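Local structure of cutm, flavoprotein of carbon monoxide dehydrogenase (Hydrogenophaga pseudoflava, 1FFV) at residues V71-S83 with A98-I112. The protein forms the FAD-binding flavoprotein subunit of carbon monoxide dehydrogenase, where it probably passes electrons between the iron-sulfur clusters and an external acceptor. Numbering follows the deposited sequence.
Sequences VIGAMTVENDLIS and AKLIADPQVRNRGTI. With FAD (flavin-adenine dinucleotide), chain J.
Glu78 and Arg107 meet where a single beta bridge, Val77 with Thr111, joins two loops of the FAD-binding domain, a worked example of backbone pairing that sets up a cofactor site. Ile112 N donates to Thr76 O at 3.1 Å, and Glu78 N to Gly110 O, so the bridge is bonded on both flanks; Asn79 N, at the start of helix 78-83, adds a third bond to Arg107 O. Glu78 can be followed outward. Its CB rests on Arg107 CG (3.5 Å), and its CG, set beside the backbone N (chi1 -61°), lies against Gly110 O. A bend at chi2 (-68°) then turns the carboxylate past Ile101, whose CD1 is 3.6 Å from Glu78 OE2. That oxygen is hydrogen-bonded to His125 in helix 125-131, while OE1 accepts a hydrogen bond from a water that also donates to Thr111 O and is hydrogen-bonded to FAD O2'. The buried acid is thus held at both oxygens. From their meeting at CB and CG the two side chains diverge roughly at a right angle; Arg107, bent at chi3, brings NH1 to Ile101 O, close to the guanidinium plane, at 2.7 Å, while one face lies over the backbone at Asp103 and Pro104. Ile82 CD1 approaches obliquely, 3.7 Å from Arg107 NE. With an alanine here in place of Arg107, Ile101 O is likely to lose this donor and a gap to open beside Glu78 CB and Ile82 CD1, leaving the loop that carries Ile101 and Ala102 to the flavin less firmly held. At the pyrophosphate of FAD, Thr111 grips O1P twice, through its backbone N and through OG1, each at 2.7 Å.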
loop_
_atom_site.group_PDB
_atom_site.type_symbol
_atom_site.label_atom_id
_atom_site.label_comp_id
_atom_site.label_asym_id
_atom_site.label_seq_id
_atom_site.Cartn_x
_atom_site.Cartn_y
_atom_site.Cartn_z
ATOM N N VAL C 71 -2.428 51.845 -29.454
ATOM C CA VAL C 71 -1.452 51.656 -28.393
ATOM C C VAL C 71 -1.690 50.314 -27.713
ATOM O O VAL C 71 -2.779 50.049 -27.181
ATOM C CB VAL C 71 -1.537 52.793 -27.354
ATOM C CG1 VAL C 71 -0.345 52.743 -26.411
ATOM C CG2 VAL C 71 -1.611 54.134 -28.059
ATOM N N ILE C 72 -0.666 49.465 -27.755
ATOM C CA ILE C 72 -0.735 48.137 -27.169
ATOM C C ILE C 72 0.297 47.966 -26.051
ATOM O O ILE C 72 1.505 48.101 -26.282
ATOM C CB ILE C 72 -0.485 47.054 -28.248
ATOM C CG1 ILE C 72 -1.493 47.204 -29.395
ATOM C CG2 ILE C 72 -0.596 45.675 -27.637
ATOM C CD1 ILE C 72 -1.219 46.305 -30.591
ATOM N N GLY C 73 -0.185 47.665 -24.843
ATOM C CA GLY C 73 0.712 47.461 -23.716
ATOM C C GLY C 73 1.671 46.313 -23.987
ATOM O O GLY C 73 1.261 45.264 -24.486
ATOM N N ALA C 74 2.947 46.506 -23.666
ATOM C CA ALA C 74 3.958 45.474 -23.898
ATOM C C ALA C 74 3.572 44.123 -23.304
ATOM O O ALA C 74 3.923 43.077 -23.857
ATOM C CB ALA C 74 5.304 45.919 -23.348
ATOM N N MET C 75 2.847 44.147 -22.186
ATOM C CA MET C 75 2.427 42.926 -21.513
ATOM C C MET C 75 1.110 42.323 -22.006
ATOM O O MET C 75 0.552 41.421 -21.370
ATOM C CB MET C 75 2.402 43.129 -19.998
ATOM C CG MET C 75 3.786 43.180 -19.365
ATOM S SD MET C 75 4.756 41.691 -19.709
ATOM C CE MET C 75 4.158 40.622 -18.478
ATOM N N THR C 76 0.608 42.830 -23.131
ATOM C CA THR C 76 -0.613 42.287 -23.705
ATOM C C THR C 76 -0.304 40.853 -24.121
ATOM O O THR C 76 0.675 40.582 -24.811
ATOM C CB THR C 76 -1.077 43.060 -24.960
ATOM O OG1 THR C 76 -1.396 44.408 -24.602
ATOM C CG2 THR C 76 -2.308 42.400 -25.575
ATOM N N VAL C 77 -1.150 39.941 -23.679
ATOM C CA VAL C 77 -1.008 38.528 -23.974
ATOM C C VAL C 77 -1.503 38.231 -25.406
ATOM O O VAL C 77 -2.422 38.899 -25.899
ATOM C CB VAL C 77 -1.754 37.740 -22.859
ATOM C CG1 VAL C 77 -2.725 36.730 -23.420
ATOM C CG2 VAL C 77 -0.747 37.128 -21.902
ATOM N N GLU C 78 -0.882 37.257 -26.076
ATOM C CA GLU C 78 -1.249 36.910 -27.455
ATOM C C GLU C 78 -2.752 36.734 -27.726
ATOM O O GLU C 78 -3.260 37.242 -28.729
ATOM C CB GLU C 78 -0.478 35.677 -27.939
ATOM C CG GLU C 78 1.056 35.817 -27.965
ATOM C CD GLU C 78 1.573 36.799 -29.026
ATOM O OE1 GLU C 78 2.780 37.118 -29.002
ATOM O OE2 GLU C 78 0.788 37.247 -29.893
ATOM N N ASN C 79 -3.461 36.034 -26.838
ATOM C CA ASN C 79 -4.902 35.819 -27.006
ATOM C C ASN C 79 -5.734 37.100 -26.860
ATOM O O ASN C 79 -6.819 37.214 -27.432
ATOM C CB ASN C 79 -5.418 34.749 -26.041
ATOM C CG ASN C 79 -5.087 33.336 -26.495
ATOM O OD1 ASN C 79 -4.910 32.454 -25.653
ATOM N ND2 ASN C 79 -5.014 33.110 -27.801
ATOM N N ASP C 80 -5.233 38.054 -26.079
ATOM C CA ASP C 80 -5.926 39.324 -25.888
ATOM C C ASP C 80 -5.763 40.183 -27.132
ATOM O O ASP C 80 -6.542 41.103 -27.381
ATOM C CB ASP C 80 -5.387 40.047 -24.658
ATOM C CG ASP C 80 -5.968 39.507 -23.370
ATOM O OD1 ASP C 80 -6.387 38.334 -23.345
ATOM O OD2 ASP C 80 -6.039 40.264 -22.383
ATOM N N LEU C 81 -4.734 39.861 -27.907
ATOM C CA LEU C 81 -4.443 40.546 -29.150
ATOM C C LEU C 81 -5.473 40.045 -30.164
ATOM O O LEU C 81 -6.016 40.815 -30.957
ATOM C CB LEU C 81 -3.038 40.159 -29.599
ATOM C CG LEU C 81 -2.154 41.221 -30.231
ATOM C CD1 LEU C 81 -1.932 42.362 -29.249
ATOM C CD2 LEU C 81 -0.839 40.584 -30.640
ATOM N N ILE C 82 -5.753 38.745 -30.098
ATOM C CA ILE C 82 -6.709 38.088 -30.981
ATOM C C ILE C 82 -8.149 38.485 -30.678
ATOM O O ILE C 82 -8.955 38.666 -31.590
ATOM C CB ILE C 82 -6.605 36.547 -30.856
ATOM C CG1 ILE C 82 -5.230 36.067 -31.315
ATOM C CG2 ILE C 82 -7.705 35.859 -31.659
ATOM C CD1 ILE C 82 -5.005 34.587 -31.072
ATOM N N SER C 83 -8.479 38.611 -29.397
ATOM C CA SER C 83 -9.842 38.950 -29.013
ATOM C C SER C 83 -10.154 40.443 -28.908
ATOM O O SER C 83 -11.318 40.820 -28.782
ATOM C CB SER C 83 -10.207 38.241 -27.711
ATOM O OG SER C 83 -9.496 38.813 -26.635
ATOM N N ALA C 98 -1.683 36.483 -34.998
ATOM C CA ALA C 98 -1.404 36.006 -33.649
ATOM C C ALA C 98 -1.939 34.588 -33.462
ATOM O O ALA C 98 -1.427 33.833 -32.637
ATOM C CB ALA C 98 -2.002 36.948 -32.612
ATOM N N LYS C 99 -2.952 34.227 -34.249
ATOM C CA LYS C 99 -3.552 32.894 -34.181
ATOM C C LYS C 99 -2.560 31.827 -34.614
ATOM O O LYS C 99 -2.706 30.658 -34.268
ATOM C CB LYS C 99 -4.791 32.800 -35.074
ATOM C CG LYS C 99 -5.993 33.598 -34.599
ATOM C CD LYS C 99 -7.170 33.357 -35.531
ATOM C CE LYS C 99 -8.365 34.232 -35.185
ATOM N NZ LYS C 99 -9.535 33.894 -36.062
ATOM N N LEU C 100 -1.564 32.238 -35.390
ATOM C CA LEU C 100 -0.539 31.334 -35.889
ATOM C C LEU C 100 0.640 31.210 -34.926
ATOM O O LEU C 100 1.621 30.526 -35.229
ATOM C CB LEU C 100 -0.036 31.826 -37.251
ATOM C CG LEU C 100 -1.107 32.061 -38.319
ATOM C CD1 LEU C 100 -0.487 32.679 -39.562
ATOM C CD2 LEU C 100 -1.821 30.741 -38.644
ATOM N N ILE C 101 0.559 31.874 -33.779
ATOM C CA ILE C 101 1.647 31.819 -32.816
ATOM C C ILE C 101 1.410 30.782 -31.731
ATOM O O ILE C 101 0.368 30.787 -31.073
ATOM C CB ILE C 101 1.894 33.200 -32.156
ATOM C CG1 ILE C 101 2.321 34.214 -33.217
ATOM C CG2 ILE C 101 2.969 33.102 -31.065
ATOM C CD1 ILE C 101 2.368 35.640 -32.698
ATOM N N ALA C 102 2.353 29.861 -31.586
ATOM C CA ALA C 102 2.274 28.833 -30.551
ATOM C C ALA C 102 0.930 28.095 -30.484
ATOM O O ALA C 102 0.426 27.627 -31.501
ATOM C CB ALA C 102 2.607 29.460 -29.199
ATOM N N ASP C 103 0.374 27.983 -29.279
ATOM C CA ASP C 103 -0.905 27.315 -29.048
ATOM C C ASP C 103 -1.722 28.106 -28.006
ATOM O O ASP C 103 -1.226 29.090 -27.455
ATOM C CB ASP C 103 -0.669 25.864 -28.610
ATOM C CG ASP C 103 0.077 25.754 -27.290
ATOM O OD1 ASP C 103 -0.362 26.370 -26.296
ATOM O OD2 ASP C 103 1.083 25.017 -27.237
ATOM N N PRO C 104 -2.965 27.677 -27.700
ATOM C CA PRO C 104 -3.767 28.420 -26.716
ATOM C C PRO C 104 -3.121 28.700 -25.358
ATOM O O PRO C 104 -3.161 29.832 -24.882
ATOM C CB PRO C 104 -5.028 27.566 -26.587
ATOM C CG PRO C 104 -5.181 27.007 -27.963
ATOM C CD PRO C 104 -3.757 26.575 -28.273
ATOM N N GLN C 105 -2.519 27.688 -24.744
ATOM C CA GLN C 105 -1.882 27.868 -23.441
ATOM C C GLN C 105 -0.757 28.880 -23.483
ATOM O O GLN C 105 -0.688 29.775 -22.644
ATOM C CB GLN C 105 -1.341 26.545 -22.901
ATOM C CG GLN C 105 -2.404 25.597 -22.420
ATOM C CD GLN C 105 -2.821 24.599 -23.476
ATOM O OE1 GLN C 105 -3.051 24.971 -24.633
ATOM N NE2 GLN C 105 -2.916 23.328 -23.089
ATOM N N VAL C 106 0.144 28.713 -24.444
ATOM C CA VAL C 106 1.271 29.618 -24.602
ATOM C C VAL C 106 0.758 31.035 -24.830
ATOM O O VAL C 106 1.262 31.987 -24.238
ATOM C CB VAL C 106 2.179 29.176 -25.774
ATOM C CG1 VAL C 106 3.362 30.143 -25.939
ATOM C CG2 VAL C 106 2.691 27.761 -25.524
ATOM N N ARG C 107 -0.293 31.166 -25.629
ATOM C CA ARG C 107 -0.860 32.475 -25.917
ATOM C C ARG C 107 -1.546 33.172 -24.748
ATOM O O ARG C 107 -1.923 34.331 -24.864
ATOM C CB ARG C 107 -1.793 32.403 -27.119
ATOM C CG ARG C 107 -1.052 32.227 -28.430
ATOM C CD ARG C 107 -1.950 32.552 -29.604
ATOM N NE ARG C 107 -3.147 31.725 -29.588
ATOM C CZ ARG C 107 -3.236 30.543 -30.174
ATOM N NH1 ARG C 107 -2.199 30.049 -30.835
ATOM N NH2 ARG C 107 -4.351 29.843 -30.069
ATOM N N ASN C 108 -1.752 32.460 -23.644
ATOM C CA ASN C 108 -2.363 33.049 -22.451
ATOM C C ASN C 108 -1.282 33.684 -21.568
ATOM O O ASN C 108 -1.595 34.336 -20.572
ATOM C CB ASN C 108 -3.101 31.990 -21.625
ATOM C CG ASN C 108 -4.497 31.680 -22.152
ATOM O OD1 ASN C 108 -4.994 30.558 -21.960
ATOM N ND2 ASN C 108 -5.143 32.659 -22.778
ATOM N N ARG C 109 -0.014 33.474 -21.917
ATOM C CA ARG C 109 1.101 34.012 -21.137
ATOM C C ARG C 109 2.083 34.825 -21.987
ATOM O O ARG C 109 2.514 35.906 -21.590
ATOM C CB ARG C 109 1.852 32.882 -20.428
ATOM C CG ARG C 109 1.028 32.103 -19.395
ATOM C CD ARG C 109 0.548 32.970 -18.232
ATOM N NE ARG C 109 1.659 33.647 -17.559
ATOM C CZ ARG C 109 1.529 34.638 -16.677
ATOM N NH1 ARG C 109 0.326 35.088 -16.335
ATOM N NH2 ARG C 109 2.611 35.209 -16.164
ATOM N N GLY C 110 2.429 34.298 -23.156
ATOM C CA GLY C 110 3.344 34.992 -24.037
ATOM C C GLY C 110 2.790 36.350 -24.406
ATOM O O GLY C 110 1.601 36.482 -24.741
ATOM N N THR C 111 3.651 37.364 -24.329
ATOM C CA THR C 111 3.257 38.733 -24.650
ATOM C C THR C 111 3.868 39.224 -25.959
ATOM O O THR C 111 4.921 38.746 -26.382
ATOM C CB THR C 111 3.657 39.714 -23.531
ATOM O OG1 THR C 111 5.082 39.811 -23.467
ATOM C CG2 THR C 111 3.136 39.234 -22.183
ATOM N N ILE C 112 3.188 40.171 -26.599
ATOM C CA ILE C 112 3.670 40.751 -27.846
ATOM C C ILE C 112 5.030 41.414 -27.588
ATOM O O ILE C 112 5.957 41.280 -28.393
ATOM C CB ILE C 112 2.659 41.776 -28.415
ATOM C CG1 ILE C 112 3.255 42.490 -29.641
ATOM C CG2 ILE C 112 2.237 42.762 -27.331
ATOM C CD1 ILE C 112 2.241 43.317 -30.430
HETATM P PA FAD J . 9.790 36.073 -21.895
HETATM O O1A FAD J . 9.962 36.736 -20.590
HETATM O O2A FAD J . 9.825 34.720 -21.964
HETATM O O5B FAD J . 10.931 36.621 -22.687
HETATM C C5B FAD J . 11.099 38.017 -22.832
HETATM C C4B FAD J . 12.534 38.268 -23.278
HETATM O O4B FAD J . 12.526 39.683 -23.640
HETATM C C3B FAD J . 13.584 38.255 -22.199
HETATM O O3B FAD J . 14.894 38.364 -22.625
HETATM C C2B FAD J . 13.048 39.374 -21.332
HETATM O O2B FAD J . 13.986 39.753 -20.384
HETATM C C1B FAD J . 12.768 40.427 -22.358
HETATM N N9A FAD J . 11.537 41.181 -22.200
HETATM C C8A FAD J . 10.265 40.689 -22.055
HETATM N N7A FAD J . 9.351 41.649 -21.938
HETATM C C5A FAD J . 10.066 42.817 -22.003
HETATM C C6A FAD J . 9.648 44.211 -21.949
HETATM N N6A FAD J . 8.413 44.606 -21.802
HETATM N N1A FAD J . 10.670 45.107 -22.052
HETATM C C2A FAD J . 11.963 44.742 -22.207
HETATM N N3A FAD J . 12.434 43.499 -22.273
HETATM C C4A FAD J . 11.445 42.563 -22.173
HETATM N N1 FAD J . 6.641 32.687 -30.777
HETATM C C2 FAD J . 6.343 33.011 -32.026
HETATM O O2 FAD J . 6.476 34.121 -32.424
HETATM N N3 FAD J . 5.851 32.071 -32.963
HETATM C C4 FAD J . 5.656 30.760 -32.622
HETATM O O4 FAD J . 5.229 29.983 -33.452
HETATM C C4X FAD J . 5.983 30.384 -31.256
HETATM N N5 FAD J . 5.815 29.117 -30.867
HETATM C C5X FAD J . 6.133 28.814 -29.581
HETATM C C6 FAD J . 5.954 27.487 -29.189
HETATM C C7 FAD J . 6.240 27.076 -27.927
HETATM C C7M FAD J . 6.039 25.633 -27.534
HETATM C C8 FAD J . 6.735 28.016 -26.955
HETATM C C8M FAD J . 7.065 27.585 -25.546
HETATM C C9 FAD J . 6.918 29.356 -27.329
HETATM C C9A FAD J . 6.619 29.752 -28.626
HETATM N N10 FAD J . 6.785 31.095 -29.073
HETATM C C10 FAD J . 6.481 31.416 -30.345
HETATM C "C1'" FAD J . 7.268 32.130 -28.100
HETATM C "C2'" FAD J . 6.317 33.148 -27.313
HETATM O "O2'" FAD J . 5.730 33.387 -28.565
HETATM C "C3'" FAD J . 7.633 33.670 -26.769
HETATM O "O3'" FAD J . 6.674 33.309 -25.749
HETATM C "C4'" FAD J . 7.685 34.943 -25.952
HETATM O "O4'" FAD J . 8.638 34.928 -27.065
HETATM C "C5'" FAD J . 8.914 35.538 -25.255
HETATM O "O5'" FAD J . 7.618 36.386 -24.811
HETATM P P FAD J . 7.294 36.331 -23.317
HETATM O O1P FAD J . 6.125 37.330 -23.155
HETATM O O2P FAD J . 6.989 35.063 -22.854
HETATM O O3P FAD J . 8.508 36.733 -22.586
HETATM O O HOH W 1 4.327 35.769 -27.100
#